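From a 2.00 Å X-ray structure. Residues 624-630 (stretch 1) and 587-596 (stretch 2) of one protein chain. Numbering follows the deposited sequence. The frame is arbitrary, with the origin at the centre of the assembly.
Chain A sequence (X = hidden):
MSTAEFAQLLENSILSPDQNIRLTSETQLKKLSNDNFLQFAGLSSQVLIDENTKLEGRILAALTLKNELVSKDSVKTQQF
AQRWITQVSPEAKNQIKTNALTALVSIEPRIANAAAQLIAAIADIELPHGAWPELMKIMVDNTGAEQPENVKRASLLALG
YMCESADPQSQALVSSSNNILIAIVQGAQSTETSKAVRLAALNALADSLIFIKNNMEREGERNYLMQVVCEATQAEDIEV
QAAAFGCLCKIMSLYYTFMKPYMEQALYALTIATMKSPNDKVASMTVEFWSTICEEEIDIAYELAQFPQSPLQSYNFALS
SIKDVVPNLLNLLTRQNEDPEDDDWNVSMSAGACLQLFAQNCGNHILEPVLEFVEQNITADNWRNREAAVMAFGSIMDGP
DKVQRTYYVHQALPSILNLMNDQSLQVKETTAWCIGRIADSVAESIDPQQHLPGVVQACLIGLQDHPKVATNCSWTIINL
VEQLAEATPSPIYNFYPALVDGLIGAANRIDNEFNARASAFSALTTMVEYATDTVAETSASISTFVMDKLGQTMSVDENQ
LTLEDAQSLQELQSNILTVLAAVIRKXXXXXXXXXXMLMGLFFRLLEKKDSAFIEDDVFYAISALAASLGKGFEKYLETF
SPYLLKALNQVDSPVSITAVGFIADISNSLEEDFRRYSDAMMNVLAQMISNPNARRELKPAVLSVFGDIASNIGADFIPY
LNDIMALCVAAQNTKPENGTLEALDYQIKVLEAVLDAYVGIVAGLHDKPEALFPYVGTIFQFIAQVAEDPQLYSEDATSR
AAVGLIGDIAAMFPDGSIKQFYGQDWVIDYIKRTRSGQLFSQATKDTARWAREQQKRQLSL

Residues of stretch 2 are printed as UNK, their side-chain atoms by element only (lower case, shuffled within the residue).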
# COMPACT_ATOMS: atom_id res chain seq x y z
N ALA A 624 23.67 3.53 -14.99
CA ALA A 624 23.37 4.55 -16.00
C ALA A 624 24.58 4.83 -16.88
O ALA A 624 24.46 4.93 -18.11
CB ALA A 624 22.89 5.84 -15.33
N LEU A 625 25.76 4.97 -16.27
CA LEU A 625 26.97 5.20 -17.05
C LEU A 625 27.24 4.05 -18.02
O LEU A 625 27.57 4.27 -19.19
CB LEU A 625 28.16 5.42 -16.13
CG LEU A 625 29.46 5.86 -16.81
CD1 LEU A 625 29.26 7.15 -17.56
CD2 LEU A 625 30.58 6.03 -15.80
N ALA A 626 27.10 2.80 -17.56
CA ALA A 626 27.26 1.65 -18.45
C ALA A 626 26.28 1.72 -19.62
O ALA A 626 26.67 1.55 -20.78
CB ALA A 626 27.08 0.35 -17.67
N ALA A 627 25.00 1.95 -19.32
CA ALA A 627 24.01 2.07 -20.38
C ALA A 627 24.39 3.13 -21.39
O ALA A 627 24.22 2.94 -22.60
CB ALA A 627 22.63 2.37 -19.77
N SER A 628 24.95 4.25 -20.92
CA SER A 628 25.26 5.35 -21.83
C SER A 628 26.54 5.09 -22.63
O SER A 628 26.62 5.47 -23.81
CB SER A 628 25.39 6.65 -21.04
OG SER A 628 24.11 7.04 -20.55
N LEU A 629 27.54 4.46 -22.03
CA LEU A 629 28.81 4.24 -22.72
C LEU A 629 28.78 3.02 -23.64
O LEU A 629 29.60 2.95 -24.56
CB LEU A 629 29.95 4.06 -21.71
CG LEU A 629 30.34 5.27 -20.87
CD1 LEU A 629 31.52 4.91 -19.99
CD2 LEU A 629 30.66 6.47 -21.73
N GLY A 630 27.89 2.07 -23.39
CA GLY A 630 27.90 0.87 -24.20
C GLY A 630 29.22 0.15 -24.07
O GLY A 630 29.74 -0.05 -22.96
N UNK A 587 21.43 12.23 -21.53
CA UNK A 587 22.32 12.73 -22.58
C UNK A 587 23.55 11.84 -22.63
O UNK A 587 24.62 12.20 -22.10
o UNK A 587 23.46 14.70 -23.42
c UNK A 587 22.71 14.19 -22.33
N UNK A 588 23.45 10.67 -23.26
CA UNK A 588 24.62 9.78 -23.33
C UNK A 588 25.80 10.41 -24.03
O UNK A 588 26.95 10.22 -23.60
c UNK A 588 22.59 8.64 -23.98
c UNK A 588 24.08 8.56 -24.09
c UNK A 588 22.27 10.10 -23.94
N UNK A 589 25.56 11.16 -25.11
CA UNK A 589 26.65 11.75 -25.88
C UNK A 589 27.54 12.62 -25.01
O UNK A 589 28.76 12.65 -25.19
c UNK A 589 26.08 12.56 -27.05
o UNK A 589 25.21 13.57 -26.58
N UNK A 590 26.94 13.34 -24.06
CA UNK A 590 27.69 14.25 -23.20
C UNK A 590 28.51 13.55 -22.13
O UNK A 590 29.28 14.21 -21.43
c UNK A 590 26.72 15.23 -22.53
o UNK A 590 27.41 16.23 -21.81
N UNK A 591 28.39 12.23 -22.00
CA UNK A 591 28.96 11.52 -20.85
C UNK A 591 30.39 11.04 -21.10
O UNK A 591 31.19 11.00 -20.16
c UNK A 591 26.66 10.82 -20.11
c UNK A 591 28.64 9.56 -19.33
c UNK A 591 28.06 10.34 -20.48
N UNK A 592 30.72 10.66 -22.33
CA UNK A 592 32.03 10.06 -22.61
C UNK A 592 33.19 10.84 -22.01
O UNK A 592 33.98 10.25 -21.25
o UNK A 592 35.34 8.06 -23.91
c UNK A 592 32.19 9.91 -24.13
o UNK A 592 33.27 7.48 -23.43
c UNK A 592 34.10 8.27 -23.93
c UNK A 592 33.59 9.54 -24.58
N UNK A 593 33.34 12.15 -22.25
CA UNK A 593 34.56 12.84 -21.79
C UNK A 593 34.79 12.75 -20.30
O UNK A 593 35.95 12.79 -19.86
c UNK A 593 34.33 14.29 -22.23
c UNK A 593 32.40 13.07 -22.90
c UNK A 593 33.27 14.22 -23.28
N UNK A 594 33.73 12.62 -19.50
CA UNK A 594 33.86 12.62 -18.04
C UNK A 594 33.79 11.22 -17.45
O UNK A 594 33.94 11.06 -16.22
c UNK A 594 31.38 13.06 -17.77
c UNK A 594 32.97 14.98 -17.88
c UNK A 594 32.78 13.54 -17.41
N UNK A 595 33.61 10.19 -18.29
CA UNK A 595 33.40 8.84 -17.80
C UNK A 595 34.46 8.44 -16.78
O UNK A 595 34.15 8.06 -15.65
c UNK A 595 33.38 7.86 -18.97
N UNK A 596 35.73 8.52 -17.18
CA UNK A 596 36.82 8.17 -16.28
C UNK A 596 36.63 8.84 -14.92
O UNK A 596 36.53 8.17 -13.88
c UNK A 596 38.16 8.57 -16.89
o UNK A 596 39.70 7.84 -18.57
c UNK A 596 38.67 7.56 -17.91
o UNK A 596 38.05 6.48 -18.04

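Position 587 has one side-chain carbon followed by one oxygen. The CA-to-CB bond points away from stretch 1, and nothing on that stretch is touched. A carbon bearing a single oxygen is Ser587. It is the first residue after a helix to leave helical phi/psi.

Position 588 has three side-chain carbons that close a ring onto the backbone N. CB points toward stretch 1 and lies 3.8 Å from CB of Ser628. The ring identifies Pro588. The CA atoms of Pro588 and Ser628 are 4.7 Å apart, the closest CA pair between the stretches.

Position 589 again has one carbon and one oxygen. It points away and makes no contact. It is Ser589, with chi1 in the p well.

Position 590 has the same two atoms and is out of reach of stretch 1. It is Ser590, with chi1 t. Its N gives a weak hydrogen bond to O of Ser587, 3.2 Å away.

Position 591 has three carbons, one carrying the other two. CB points toward stretch 1. One branch carbon lies 3.1 Å from CD1 of Leu625, which is tight for two carbons. A branch at CB with no further atoms is Val591. The close atom is CG1, which is also 4.4 Å from CD2 of Leu629. The backbone N of Val591 donates a hydrogen bond to O of Pro588, 2.9 Å away.

Position 592 has three carbons in a chain, the third carrying two oxygens. CB points sideways, but the end of the side chain comes nearer. One oxygen lies 3.3 Å from CD2 of Leu629. Three carbons ending in a carboxylate make Glu592, and the oxygen is OE1. A methyl carbon cannot donate a hydrogen bond to it in the usual sense, so this is packing. The backbone N of Glu592 is buried by the contact and has no partner.

Position 593 has three carbons closing a ring onto the backbone N. It points away from stretch 1. It is Pro593, and it touches a crystal neighbour.

Position 594 has three carbons, one carrying two. It points sideways and touches nothing on stretch 1. It is Val594. N of Val594 donates a hydrogen bond to O of Val591, 3.1 Å away.

Position 595 has a single carbon. It points toward stretch 1 and lies 3.6 Å from CD1 of Leu629. One carbon alone is Ala595. Its CB is also 4.4 Å from CD1 of Leu625.

Position 596 has two carbons, the second carrying two oxygens. CB points away and no contact is made. It is Asp596, whose OD1 is hydrogen-bonded elsewhere in the structure.

The contact is mainly apolar and buries 300 Å², both sides summed. No hydrogen bond crosses it. Leu625, Ser628 and Leu629 present one side of their helix. Both leucines reach Val591 and Ala595, while Ser628 packs its CB against Pro588. The OG of Ser628 is satisfied elsewhere in the structure.

Stretch 2 587-596: SPSSVEPVAD
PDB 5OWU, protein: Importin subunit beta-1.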